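DBF2 kinase activator protein MOB1 (PDB 2HJN) binds and activates the protein kinase DBF2, allowing its phosphorylation by CDC15 in late anaphase within the mitotic exit network. Local coordinates at residues 72-75 and 76-79; 99-103 and 104-108; 139-142 and 143-146; 186-189 and 190-193; 217-220 and 221-224. All blocks are in the same frame, centred on the assembly; numbering follows the deposited sequence.

Interaction 1 of 5, residues 72-75 and 76-79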
loop_
_atom_site.group_PDB
_atom_site.type_symbol
_atom_site.label_atom_id
_atom_site.label_comp_id
_atom_site.label_asym_id
_atom_site.label_seq_id
_atom_site.Cartn_x
_atom_site.Cartn_y
_atom_site.Cartn_z
ATOM N N GLY A 72 12.163 -2.683 -32.119
ATOM C CA GLY A 72 12.523 -1.280 -32.364
ATOM C C GLY A 72 12.862 -0.480 -31.093
ATOM O O GLY A 72 13.219 0.715 -31.172
ATOM N N GLU A 73 12.767 -1.123 -29.921
ATOM C CA GLU A 73 12.970 -0.396 -28.659
ATOM C C GLU A 73 14.336 -0.611 -28.035
ATOM O O GLU A 73 14.967 -1.645 -28.241
ATOM C CB GLU A 73 11.822 -0.612 -27.666
ATOM C CG GLU A 73 10.570 0.145 -28.110
ATOM C CD GLU A 73 9.520 0.278 -27.026
ATOM O OE1 GLU A 73 9.726 -0.274 -25.916
ATOM O OE2 GLU A 73 8.488 0.939 -27.288
ATOM N N ASP A 74 14.798 0.408 -27.308
ATOM C CA ASP A 74 16.139 0.383 -26.762
ATOM C C ASP A 74 16.170 -0.407 -25.432
ATOM O O ASP A 74 15.329 -0.170 -24.547
ATOM C CB ASP A 74 16.679 1.814 -26.592
ATOM C CG ASP A 74 18.083 1.833 -25.987
ATOM O OD1 ASP A 74 18.258 2.416 -24.881
ATOM O OD2 ASP A 74 18.998 1.219 -26.599
ATOM N N GLU A 75 17.122 -1.337 -25.322
ATOM C CA GLU A 75 17.263 -2.237 -24.175
ATOM C C GLU A 75 17.547 -1.524 -22.838
ATOM O O GLU A 75 16.905 -1.834 -21.819
ATOM C CB GLU A 75 18.336 -3.311 -24.452
ATOM C CG GLU A 75 18.620 -4.229 -23.268
ATOM C CD GLU A 75 19.434 -5.475 -23.619
ATOM O OE1 GLU A 75 18.912 -6.602 -23.499
ATOM O OE2 GLU A 75 20.617 -5.350 -23.966
ATOM N N ASN A 76 18.527 -0.609 -22.849
ATOM C CA ASN A 76 18.806 0.313 -21.715
ATOM C C ASN A 76 17.587 1.090 -21.241
ATOM O O ASN A 76 17.373 1.225 -20.023
ATOM C CB ASN A 76 19.897 1.319 -22.086
ATOM C CG ASN A 76 21.270 0.690 -22.155
ATOM O OD1 ASN A 76 21.474 -0.459 -21.737
ATOM N ND2 ASN A 76 22.234 1.444 -22.698
ATOM N N GLU A 77 16.804 1.634 -22.191
ATOM C CA GLU A 77 15.606 2.361 -21.819
ATOM C C GLU A 77 14.553 1.477 -21.154
ATOM O O GLU A 77 13.980 1.851 -20.121
ATOM C CB GLU A 77 14.994 3.108 -22.993
ATOM C CG GLU A 77 15.055 4.583 -22.799
ATOM C CD GLU A 77 14.542 5.347 -23.990
ATOM O OE1 GLU A 77 13.292 5.440 -24.163
ATOM O OE2 GLU A 77 15.413 5.857 -24.746
ATOM N N TRP A 78 14.305 0.332 -21.786
ATOM C CA TRP A 78 13.402 -0.697 -21.299
ATOM C C TRP A 78 13.817 -1.139 -19.877
ATOM O O TRP A 78 12.990 -1.166 -18.954
ATOM C CB TRP A 78 13.430 -1.868 -22.296
ATOM C CG TRP A 78 12.469 -2.994 -22.024
ATOM C CD1 TRP A 78 12.785 -4.251 -21.623
ATOM C CD2 TRP A 78 11.042 -2.948 -22.142
ATOM N NE1 TRP A 78 11.643 -5.004 -21.499
ATOM C CE2 TRP A 78 10.559 -4.233 -21.811
ATOM C CE3 TRP A 78 10.132 -1.951 -22.506
ATOM C CZ2 TRP A 78 9.202 -4.549 -21.818
ATOM C CZ3 TRP A 78 8.774 -2.262 -22.526
ATOM C CH2 TRP A 78 8.324 -3.544 -22.173
ATOM N N LEU A 79 15.095 -1.440 -19.682
ATOM C CA LEU A 79 15.578 -1.820 -18.344
ATOM C C LEU A 79 15.524 -0.661 -17.302
ATOM O O LEU A 79 15.108 -0.892 -16.156
ATOM C CB LEU A 79 16.949 -2.473 -18.415
ATOM C CG LEU A 79 17.164 -3.695 -19.339
ATOM C CD1 LEU A 79 18.329 -4.562 -18.872
ATOM C CD2 LEU A 79 15.941 -4.525 -19.618
#
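Asp74 and Trp78 are joined by the first backbone bond of a helix, Trp78 N donating to Asp74 O at 3.0 Å and 168°, and Glu75 O takes the next one from Leu79 N at 2.8 Å. The backbone of Asp74 is extended, whereas Glu75 and the residues after it are helical, which places Asp74 at the N-cap. Its side chain acts accordingly. With CG anti to the backbone N (chi1 179°), Asp74 OD1 folds back over the first turn and accepts from Glu77 N at 3.2 Å. That bond is bent, 145° at the hydrogen, and the N-H reaches OD1 from above the carboxylate plane. Asp74 OD1 also rests 3.4 Å from Asn76 CB, with the carboxylate and the Asn76 amide nearly perpendicular. A carboxylate at this end of a helix would probably be favoured by the partial positive charge at the helix N-terminus, although Glu77 OE2 lies 4.5 Å from Asp74 OD1 and may add some like-charge repulsion.

Glu73 extends toward the indole of Trp78, where Glu73 OE1 approaches Trp78 CE3 to 3.8 Å at an oblique inclination. The polar end of that indole is engaged elsewhere, NE1 donating to Val67 O, while the ring also meets His82 and Phe211. On another side of the turn, Leu79 CG lies close to Glu75 O, the acceptor of its own N-H, and the Leu79 side chain continues onto Ile166 of helix 165-187. The capping bond from Asp74 to the third residue of the helix is the classic aspartate N-cap, here starting the long helix 75-97 of the Mob1/phocein fold.

Interaction 2 of 5, residues 99-103 and 104-108. With ZN (zinc ion), chain B.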
loop_
_atom_site.group_PDB
_atom_site.type_symbol
_atom_site.label_atom_id
_atom_site.label_comp_id
_atom_site.label_asym_id
_atom_site.label_seq_id
_atom_site.Cartn_x
_atom_site.Cartn_y
_atom_site.Cartn_z
ATOM N N GLU A 99 5.074 0.223 9.822
ATOM C CA GLU A 99 4.906 0.343 11.281
ATOM C C GLU A 99 5.168 -0.960 12.030
ATOM O O GLU A 99 5.284 -0.930 13.241
ATOM C CB GLU A 99 3.523 0.894 11.680
ATOM C CG GLU A 99 3.244 2.337 11.303
ATOM C CD GLU A 99 1.837 2.792 11.775
ATOM O OE1 GLU A 99 1.582 2.849 12.986
ATOM O OE2 GLU A 99 0.980 3.052 10.933
ATOM N N PHE A 100 5.241 -2.096 11.328
ATOM C CA PHE A 100 5.523 -3.426 11.937
ATOM C C PHE A 100 7.006 -3.832 11.873
ATOM O O PHE A 100 7.390 -4.882 12.372
ATOM C CB PHE A 100 4.683 -4.501 11.240
ATOM C CG PHE A 100 3.196 -4.170 11.180
ATOM C CD1 PHE A 100 2.572 -3.923 9.958
ATOM C CD2 PHE A 100 2.452 -4.048 12.341
ATOM C CE1 PHE A 100 1.214 -3.594 9.889
ATOM C CE2 PHE A 100 1.085 -3.718 12.287
ATOM C CZ PHE A 100 0.467 -3.494 11.050
ATOM N N CYS A 101 7.830 -2.984 11.262
ATOM C CA CYS A 101 9.281 -3.223 11.142
ATOM C C CYS A 101 10.057 -2.051 11.768
ATOM O O CYS A 101 10.252 -0.999 11.167
ATOM C CB CYS A 101 9.662 -3.455 9.686
ATOM S SG CYS A 101 11.382 -3.857 9.408
ATOM N N SER A 102 10.474 -2.255 13.014
ATOM C CA SER A 102 11.257 -1.274 13.784
ATOM C C SER A 102 12.607 -1.875 14.231
ATOM O O SER A 102 12.833 -3.063 14.102
ATOM C CB SER A 102 10.483 -0.824 15.047
ATOM O OG SER A 102 10.470 -1.864 16.018
ATOM N N PRO A 103 13.526 -1.027 14.748
ATOM C CA PRO A 103 14.771 -1.582 15.237
ATOM C C PRO A 103 14.603 -2.552 16.415
ATOM O O PRO A 103 15.532 -3.328 16.671
ATOM C CB PRO A 103 15.544 -0.359 15.692
ATOM C CG PRO A 103 15.031 0.712 14.946
ATOM C CD PRO A 103 13.540 0.443 14.834
ATOM N N GLN A 104 13.451 -2.518 17.108
ATOM C CA GLN A 104 13.151 -3.537 18.167
ATOM C C GLN A 104 12.546 -4.820 17.662
ATOM O O GLN A 104 12.850 -5.887 18.197
ATOM C CB GLN A 104 12.329 -2.937 19.326
ATOM C CG GLN A 104 12.982 -1.617 19.790
ATOM C CD GLN A 104 14.210 -1.832 20.665
ATOM O OE1 GLN A 104 15.355 -1.466 20.304
ATOM N NE2 GLN A 104 13.982 -2.439 21.834
ATOM N N THR A 105 11.702 -4.778 16.619
ATOM C CA THR A 105 11.218 -6.074 16.072
ATOM C C THR A 105 12.285 -6.763 15.241
ATOM O O THR A 105 12.403 -7.990 15.267
ATOM C CB THR A 105 9.919 -5.940 15.186
ATOM O OG1 THR A 105 10.208 -5.112 14.046
ATOM C CG2 THR A 105 8.787 -5.322 16.012
ATOM N N CYS A 106 13.042 -5.977 14.487
ATOM C CA CYS A 106 14.020 -6.530 13.545
ATOM C C CYS A 106 15.391 -5.848 13.719
ATOM O O CYS A 106 15.758 -4.949 12.923
ATOM C CB CYS A 106 13.504 -6.437 12.061
ATOM S SG CYS A 106 11.809 -7.045 11.790
ATOM N N PRO A 107 16.184 -6.311 14.742
ATOM C CA PRO A 107 17.495 -5.740 15.021
ATOM C C PRO A 107 18.611 -5.992 13.982
ATOM O O PRO A 107 19.652 -5.360 14.083
ATOM C CB PRO A 107 17.880 -6.333 16.403
ATOM C CG PRO A 107 17.017 -7.493 16.615
ATOM C CD PRO A 107 15.816 -7.399 15.691
ATOM N N ARG A 108 18.394 -6.914 13.039
ATOM C CA ARG A 108 19.327 -7.205 11.984
ATOM C C ARG A 108 18.521 -7.348 10.678
ATOM O O ARG A 108 17.354 -7.780 10.682
ATOM C CB ARG A 108 20.076 -8.520 12.236
ATOM C CG ARG A 108 21.074 -8.517 13.404
ATOM C CD ARG A 108 21.701 -9.952 13.528
ATOM N NE ARG A 108 20.671 -11.002 13.643
ATOM C CZ ARG A 108 20.802 -12.275 13.238
ATOM N NH1 ARG A 108 21.933 -12.692 12.657
ATOM N NH2 ARG A 108 19.784 -13.135 13.404
HETATM ZN ZN ZN B . 11.294 -6.217 9.667
#
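Cys101 and Cys106 meet through the zinc ion. Cys101 SG binds it at 2.4 Å and Cys106 SG at 2.3 Å, and the two sulfurs, Cys101 SG and Cys106 SG, stand 4.0 Å apart as neighbouring ligands of one metal. The anti placement of Cys101 SG relative to its own N (chi1 -176°) turns the sulfur inward to the ion; His183 and His188 complete a Cys2His2 zinc site whose two cysteines lie on one short loop.

Hydrogen bonds close the loop between the cysteines. Cys106 N donates to Ser102 O at 2.9 Å. Thr105 OG1 has two roles: it accepts from Ser102 N at 3.0 Å and 164°, and donates to Phe100 O at 3.3 Å, well off the carbonyl plane. Ser102 OG answers in the reverse direction, accepting from Thr105 N at 3.2 Å and, weakly, from Gln104 N. An alanine in place of Ser102 would lose OG and is likely to leave the Thr105 and Gln104 amides without this acceptor, letting the turn flex.

A CA-H...O contact joins Pro107 CA to Pro103 O at 3.5 Å. The loop follows helix 75-97 and precedes strand 115-117, with both cysteines and Pro103 lying against the start of helix 132-147 at Ala132 and Pro133.

Interaction 3 of 5, residues 139-142 and 143-146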
loop_
_atom_site.group_PDB
_atom_site.type_symbol
_atom_site.label_atom_id
_atom_site.label_comp_id
_atom_site.label_asym_id
_atom_site.label_seq_id
_atom_site.Cartn_x
_atom_site.Cartn_y
_atom_site.Cartn_z
ATOM N N LEU A 139 19.173 1.737 1.694
ATOM C CA LEU A 139 19.163 1.124 0.380
ATOM C C LEU A 139 18.249 1.862 -0.565
ATOM O O LEU A 139 18.660 2.141 -1.693
ATOM C CB LEU A 139 18.746 -0.360 0.394
ATOM C CG LEU A 139 18.574 -1.207 -0.876
ATOM C CD1 LEU A 139 18.596 -2.703 -0.523
ATOM C CD2 LEU A 139 17.260 -1.034 -1.548
HETATM N N MSE A 140 17.009 2.112 -0.148
HETATM C CA MSE A 140 16.012 2.778 -1.028
HETATM C C MSE A 140 16.432 4.204 -1.350
HETATM O O MSE A 140 16.309 4.622 -2.492
HETATM C CB MSE A 140 14.632 2.794 -0.387
HETATM C CG MSE A 140 14.063 1.391 -0.156
HETATM SE SE MSE A 140 13.734 0.317 -1.817
HETATM C CE MSE A 140 11.895 0.931 -2.004
ATOM N N ARG A 141 16.913 4.963 -0.361
ATOM C CA ARG A 141 17.450 6.326 -0.615
ATOM C C ARG A 141 18.672 6.273 -1.557
ATOM O O ARG A 141 18.856 7.158 -2.358
ATOM C CB ARG A 141 17.856 7.072 0.687
ATOM C CG ARG A 141 16.695 7.578 1.631
ATOM C CD ARG A 141 15.481 8.292 0.962
ATOM N NE ARG A 141 14.541 7.400 0.244
ATOM C CZ ARG A 141 13.640 6.597 0.788
ATOM N NH1 ARG A 141 13.504 6.466 2.100
ATOM N NH2 ARG A 141 12.867 5.877 -0.005
ATOM N N TRP A 142 19.500 5.241 -1.429
ATOM C CA TRP A 142 20.628 5.034 -2.386
ATOM C C TRP A 142 20.110 4.784 -3.836
ATOM O O TRP A 142 20.671 5.320 -4.828
ATOM C CB TRP A 142 21.582 3.908 -1.917
ATOM C CG TRP A 142 22.678 3.613 -2.925
ATOM C CD1 TRP A 142 23.895 4.224 -3.044
ATOM C CD2 TRP A 142 22.606 2.642 -3.953
ATOM N NE1 TRP A 142 24.615 3.657 -4.087
ATOM C CE2 TRP A 142 23.832 2.692 -4.674
ATOM C CE3 TRP A 142 21.641 1.687 -4.312
ATOM C CZ2 TRP A 142 24.086 1.867 -5.768
ATOM C CZ3 TRP A 142 21.893 0.879 -5.444
ATOM C CH2 TRP A 142 23.115 0.952 -6.127
ATOM N N CYS A 143 19.044 3.984 -3.967
ATOM C CA CYS A 143 18.462 3.761 -5.303
ATOM C C CYS A 143 17.978 5.069 -5.948
ATOM O O CYS A 143 18.219 5.294 -7.139
ATOM C CB CYS A 143 17.320 2.722 -5.262
ATOM S SG CYS A 143 17.865 1.056 -4.905
ATOM N N GLN A 144 17.253 5.886 -5.178
ATOM C CA GLN A 144 16.783 7.194 -5.646
ATOM C C GLN A 144 17.932 8.112 -6.064
ATOM O O GLN A 144 17.820 8.813 -7.064
ATOM C CB GLN A 144 15.886 7.903 -4.600
ATOM C CG GLN A 144 14.581 7.163 -4.330
ATOM C CD GLN A 144 13.641 7.966 -3.499
ATOM O OE1 GLN A 144 13.873 8.143 -2.293
ATOM N NE2 GLN A 144 12.574 8.508 -4.138
ATOM N N ASP A 145 19.020 8.124 -5.291
ATOM C CA ASP A 145 20.210 8.850 -5.691
ATOM C C ASP A 145 20.782 8.361 -7.022
ATOM O O ASP A 145 21.272 9.178 -7.798
ATOM C CB ASP A 145 21.295 8.874 -4.591
ATOM C CG ASP A 145 20.864 9.651 -3.336
ATOM O OD1 ASP A 145 19.966 10.538 -3.404
ATOM O OD2 ASP A 145 21.441 9.367 -2.267
ATOM N N GLN A 146 20.713 7.056 -7.329
ATOM C CA GLN A 146 21.163 6.618 -8.671
ATOM C C GLN A 146 20.163 7.085 -9.731
ATOM O O GLN A 146 20.579 7.611 -10.765
ATOM C CB GLN A 146 21.360 5.090 -8.760
ATOM C CG GLN A 146 22.175 4.458 -7.617
ATOM C CD GLN A 146 23.445 5.273 -7.177
ATOM O OE1 GLN A 146 24.464 5.255 -7.884
ATOM N NE2 GLN A 146 23.391 5.927 -5.970
#
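One face of the Trp142 indole is lined by the Gln146 side chain: the amide is stacked on it with the planes only 12° apart, and Gln146 NE2 sits toward the rim, 3.2 Å above the Trp142 ring plane. Gln146 CG continues the cover as a CH-pi contact, 3.8 Å from the centroid of the Trp142 six-membered ring and almost on its normal. Leu139 O occupies an in-plane position at the ring edge, and Cys143 SG comes obliquely to Trp142 CE3 at 3.9 Å, a sulfur-aromatic contact. Arg176 of helix 165-187 adds a cation-pi interaction.

The bent Gln146 chain (chi2 -42°) returns NE2 to Trp142 O at 3.0 Å, where it joins Gln146 N, each from an opposite face of the carbonyl plane. Two donors thus grip one oxygen, and the NE2 bond holds the amide flat over the indole. A serine in place of Trp142 would remove the ring and would probably leave the Gln146 amide without its stacking surface and Arg176 without its aromatic partner.

Farther round, the bent Arg141 chain and Gln144 run side by side, Arg141 NE donating to Gln144 OE1 at 2.7 Å, 22° out of the guanidinium plane. Arg141 also forms a salt bridge with Glu137, and its NH2 reaches Tyr26 and Tyr87. These i to i+3 and i to i+4 side-chain pairings, over regular i to i+4 backbone bonds, are typical of an alpha helix, here helix 132-147 packed on helices 75-97 and 165-187.

Interaction 4 of 5, residues 186-189 and 190-193. With ZN (zinc ion), chain B.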
loop_
_atom_site.group_PDB
_atom_site.type_symbol
_atom_site.label_atom_id
_atom_site.label_comp_id
_atom_site.label_asym_id
_atom_site.label_seq_id
_atom_site.Cartn_x
_atom_site.Cartn_y
_atom_site.Cartn_z
ATOM N N CYS A 186 9.963 -13.358 4.536
ATOM C CA CYS A 186 10.435 -14.149 5.692
ATOM C C CYS A 186 10.063 -13.553 7.073
ATOM O O CYS A 186 9.971 -14.293 8.073
ATOM C CB CYS A 186 11.940 -14.412 5.623
ATOM S SG CYS A 186 12.448 -15.328 4.151
ATOM N N HIS A 187 9.824 -12.255 7.144
ATOM C CA HIS A 187 9.508 -11.646 8.433
ATOM C C HIS A 187 8.220 -10.837 8.575
ATOM O O HIS A 187 7.788 -10.558 9.711
ATOM C CB HIS A 187 10.773 -10.939 8.969
ATOM C CG HIS A 187 11.928 -11.897 9.102
ATOM N ND1 HIS A 187 12.006 -12.805 10.128
ATOM C CD2 HIS A 187 12.952 -12.197 8.263
ATOM C CE1 HIS A 187 13.079 -13.558 9.972
ATOM N NE2 HIS A 187 13.652 -13.228 8.829
ATOM N N HIS A 188 7.577 -10.489 7.448
ATOM C CA HIS A 188 6.322 -9.702 7.529
ATOM C C HIS A 188 5.126 -10.242 6.754
ATOM O O HIS A 188 4.158 -9.516 6.544
ATOM C CB HIS A 188 6.607 -8.225 7.168
ATOM C CG HIS A 188 7.610 -7.592 8.090
ATOM N ND1 HIS A 188 7.316 -7.284 9.401
ATOM C CD2 HIS A 188 8.937 -7.365 7.940
ATOM C CE1 HIS A 188 8.397 -6.810 9.996
ATOM N NE2 HIS A 188 9.397 -6.839 9.129
ATOM N N PHE A 189 5.181 -11.490 6.308
ATOM C CA PHE A 189 4.079 -11.972 5.429
ATOM C C PHE A 189 2.722 -11.972 6.114
ATOM O O PHE A 189 1.725 -11.742 5.428
ATOM C CB PHE A 189 4.367 -13.332 4.809
ATOM C CG PHE A 189 3.431 -13.733 3.652
ATOM C CD1 PHE A 189 3.698 -13.326 2.325
ATOM C CD2 PHE A 189 2.329 -14.584 3.860
ATOM C CE1 PHE A 189 2.838 -13.697 1.259
ATOM C CE2 PHE A 189 1.479 -14.929 2.792
ATOM C CZ PHE A 189 1.734 -14.503 1.503
ATOM N N ASN A 190 2.675 -12.282 7.410
ATOM C CA ASN A 190 1.391 -12.252 8.170
ATOM C C ASN A 190 0.646 -10.920 8.095
ATOM O O ASN A 190 -0.579 -10.877 8.139
ATOM C CB ASN A 190 1.512 -12.678 9.661
ATOM C CG ASN A 190 2.782 -12.144 10.387
ATOM O OD1 ASN A 190 3.129 -12.672 11.457
ATOM N ND2 ASN A 190 3.468 -11.116 9.830
ATOM N N GLU A 191 1.412 -9.848 7.963
ATOM C CA GLU A 191 0.855 -8.483 7.999
ATOM C C GLU A 191 0.364 -8.130 6.606
ATOM O O GLU A 191 -0.636 -7.482 6.448
ATOM C CB GLU A 191 1.913 -7.512 8.526
ATOM C CG GLU A 191 2.133 -7.614 10.078
ATOM C CD GLU A 191 3.599 -7.778 10.484
ATOM O OE1 GLU A 191 4.483 -7.775 9.617
ATOM O OE2 GLU A 191 3.886 -7.913 11.691
ATOM N N ILE A 192 1.069 -8.615 5.604
ATOM C CA ILE A 192 0.707 -8.446 4.215
ATOM C C ILE A 192 -0.678 -9.130 4.002
ATOM O O ILE A 192 -1.598 -8.571 3.392
ATOM C CB ILE A 192 1.850 -9.030 3.300
ATOM C CG1 ILE A 192 3.087 -8.069 3.210
ATOM C CG2 ILE A 192 1.316 -9.507 1.872
ATOM C CD1 ILE A 192 2.686 -6.671 2.651
ATOM N N LEU A 193 -0.794 -10.334 4.544
ATOM C CA LEU A 193 -2.037 -11.131 4.551
ATOM C C LEU A 193 -3.209 -10.446 5.267
ATOM O O LEU A 193 -4.336 -10.399 4.743
ATOM C CB LEU A 193 -1.720 -12.501 5.227
ATOM C CG LEU A 193 -2.510 -13.773 4.919
ATOM C CD1 LEU A 193 -2.556 -14.029 3.449
ATOM C CD2 LEU A 193 -1.874 -14.978 5.643
HETATM ZN ZN ZN B . 11.294 -6.217 9.667
#
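The His188 ring and the Glu191 carboxylate lie nearly coplanar, 29° between their planes, and meet edge to edge. His188 ND1 donates to Glu191 OE1 at 2.9 Å; the oxygen is within 2° of the imidazole plane and offers its syn lone pair, the side facing OE2. The other ring nitrogen, His188 NE2, binds the zinc ion at 2.1 Å. With one ring nitrogen on the metal and the other held by a carboxylate, rotation of the imidazole is restricted, and the negative charge would probably make NE2 a stronger donor to zinc. Glu191 achieves this through a bend at chi2 (129°), which swings its carboxylate back to the ND1 edge of the ring, making it a second-shell residue of the site.

Backbone bonds reinforce the pairing. Glu191 N donates to His188 O at 3.1 Å, and Ile192 N adds a weak bond to the same oxygen. Phe189 turns another way: Phe189 CE2 meets Leu193 CD1 at 4.2 Å, the side chains inclined to each other, and Leu193 N also bonds to Phe189 O.

His188 links the end of helix 165-187 to helix 189-194. Glu191 and Ile192 lie against Ile97 of helix 75-97, while Phe189 packs on helices 198-214 and 49-58.

Interaction 5 of 5, residues 217-220 and 221-224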
loop_
_atom_site.group_PDB
_atom_site.type_symbol
_atom_site.label_atom_id
_atom_site.label_comp_id
_atom_site.label_asym_id
_atom_site.label_seq_id
_atom_site.Cartn_x
_atom_site.Cartn_y
_atom_site.Cartn_z
ATOM N N LEU A 217 19.830 -10.916 -15.582
ATOM C CA LEU A 217 20.285 -9.957 -14.590
ATOM C C LEU A 217 20.551 -10.631 -13.227
ATOM O O LEU A 217 21.469 -10.252 -12.488
ATOM C CB LEU A 217 19.251 -8.809 -14.468
ATOM C CG LEU A 217 18.845 -8.150 -15.809
ATOM C CD1 LEU A 217 17.616 -7.244 -15.718
ATOM C CD2 LEU A 217 19.985 -7.424 -16.439
ATOM N N LEU A 218 19.745 -11.634 -12.906
ATOM C CA LEU A 218 19.856 -12.357 -11.642
ATOM C C LEU A 218 19.962 -13.822 -11.904
ATOM O O LEU A 218 19.310 -14.365 -12.810
ATOM C CB LEU A 218 18.632 -12.137 -10.742
ATOM C CG LEU A 218 18.446 -10.781 -10.079
ATOM C CD1 LEU A 218 17.327 -10.947 -9.056
ATOM C CD2 LEU A 218 19.726 -10.266 -9.383
ATOM N N ARG A 219 20.774 -14.451 -11.074
ATOM C CA ARG A 219 21.058 -15.849 -11.200
ATOM C C ARG A 219 20.536 -16.524 -9.942
ATOM O O ARG A 219 20.367 -15.857 -8.908
ATOM C CB ARG A 219 22.566 -16.053 -11.380
ATOM C CG ARG A 219 23.408 -15.521 -10.222
ATOM C CD ARG A 219 24.784 -15.059 -10.710
ATOM N NE ARG A 219 25.557 -16.194 -11.218
ATOM C CZ ARG A 219 26.299 -17.002 -10.462
ATOM N NH1 ARG A 219 26.396 -16.797 -9.145
ATOM N NH2 ARG A 219 26.951 -18.011 -11.037
ATOM N N PRO A 220 20.245 -17.836 -10.040
ATOM C CA PRO A 220 19.709 -18.661 -8.957
ATOM C C PRO A 220 20.310 -18.407 -7.563
ATOM O O PRO A 220 19.557 -18.242 -6.595
ATOM C CB PRO A 220 19.946 -20.099 -9.470
ATOM C CG PRO A 220 19.737 -19.951 -10.927
ATOM C CD PRO A 220 20.396 -18.625 -11.287
ATOM N N ALA A 221 21.633 -18.326 -7.469
ATOM C CA ALA A 221 22.327 -17.853 -6.236
ATOM C C ALA A 221 21.928 -16.458 -5.660
ATOM O O ALA A 221 22.060 -16.230 -4.454
ATOM C CB ALA A 221 23.848 -17.872 -6.463
ATOM N N ASP A 222 21.517 -15.518 -6.514
ATOM C CA ASP A 222 21.072 -14.187 -6.038
ATOM C C ASP A 222 19.760 -14.218 -5.269
ATOM O O ASP A 222 19.445 -13.271 -4.533
ATOM C CB ASP A 222 20.966 -13.195 -7.183
ATOM C CG ASP A 222 22.308 -12.947 -7.867
ATOM O OD1 ASP A 222 23.292 -12.670 -7.141
ATOM O OD2 ASP A 222 22.361 -13.018 -9.121
ATOM N N PHE A 223 19.021 -15.309 -5.425
ATOM C CA PHE A 223 17.747 -15.523 -4.738
ATOM C C PHE A 223 17.788 -16.021 -3.286
ATOM O O PHE A 223 16.759 -16.046 -2.635
ATOM C CB PHE A 223 16.877 -16.501 -5.526
ATOM C CG PHE A 223 16.668 -16.126 -6.955
ATOM C CD1 PHE A 223 16.640 -17.114 -7.937
ATOM C CD2 PHE A 223 16.486 -14.802 -7.330
ATOM C CE1 PHE A 223 16.435 -16.782 -9.265
ATOM C CE2 PHE A 223 16.283 -14.461 -8.681
ATOM C CZ PHE A 223 16.259 -15.456 -9.636
ATOM N N GLY A 224 18.959 -16.424 -2.813
ATOM C CA GLY A 224 19.210 -16.866 -1.423
ATOM C C GLY A 224 18.157 -17.810 -0.873
ATOM O O GLY A 224 17.954 -18.899 -1.409
HETATM O O HOH W 1 23.775 -10.287 -9.962
#
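Asp222 and Arg219 are brought together by two torsions: Asp222 CG is turned anti to its carbonyl carbon (chi1 -62°), directing the carboxylate back along the chain, while Arg219 CG stands between its own N and C (chi1 60°), beside that carboxylate. Asp222 OD2 accepts from Arg219 N at 2.9 Å in a nearly straight bond, 168° at the hydrogen, on the anti side of the carboxylate. Arg219 CG also lies close to OD2, whereas the guanidinium extends past, Arg219 NH1 lying 3.9 Å from Ala221 CB and making no salt bridge with Asp222. A water donates to Asp222 OD2 at 3.2 Å and, weakly, to Leu217 O.

In the reverse direction Asp222 N donates to Arg219 O at 2.7 Å, so backbone and side chain of Asp222 hold Arg219 by both its N and its O. Phe223 N donates to Pro220 O at 3.2 Å, and the Phe223 ring presents one face to Arg219 O, which sits over its centre. Phe223 CE2 meets Leu218 CD1 at 3.7 Å; the Phe223 ring also meets that of Phe178 of helix 165-187, while Leu218 packs on Phe208 and Ala212 of helix 198-214.

Two successive i to i+3 backbone bonds identify a 3-10 turn. At its start the Asp222 side chain accepts from Arg219 N, which resembles one half of a capping box; the other bond is backbone to backbone. Although residues 222-224 read Asp-Phe-Gly, this kinase activator has them in the connection between helices 198-214 and 227-233, not in a kinase activation segment.

How the interactions relate
Along the chain the five contacts come in series, all within the Mob1/phocein domain. Interactions 2 and 4 are direct neighbours, their centres 13 Å apart: Cys101 and Cys106 from one and His188 from the other bind the same zinc ion, and Phe100 CB approaches Glu191 OE2 to 3.5 Å. The metal thereby ties the loop after helix 75-97 to the end of helix 165-187. Interaction 1 begins helix 75-97 about 38 Å from interaction 2, centre to centre, on the opposite side of the chain's centre. It touches interaction 5 through Leu79 CD1 and Leu217 CD2, 4.1 Å apart. Interaction 3, on helix 132-147, touches none of the others, its centre 21 to 24 Å from theirs.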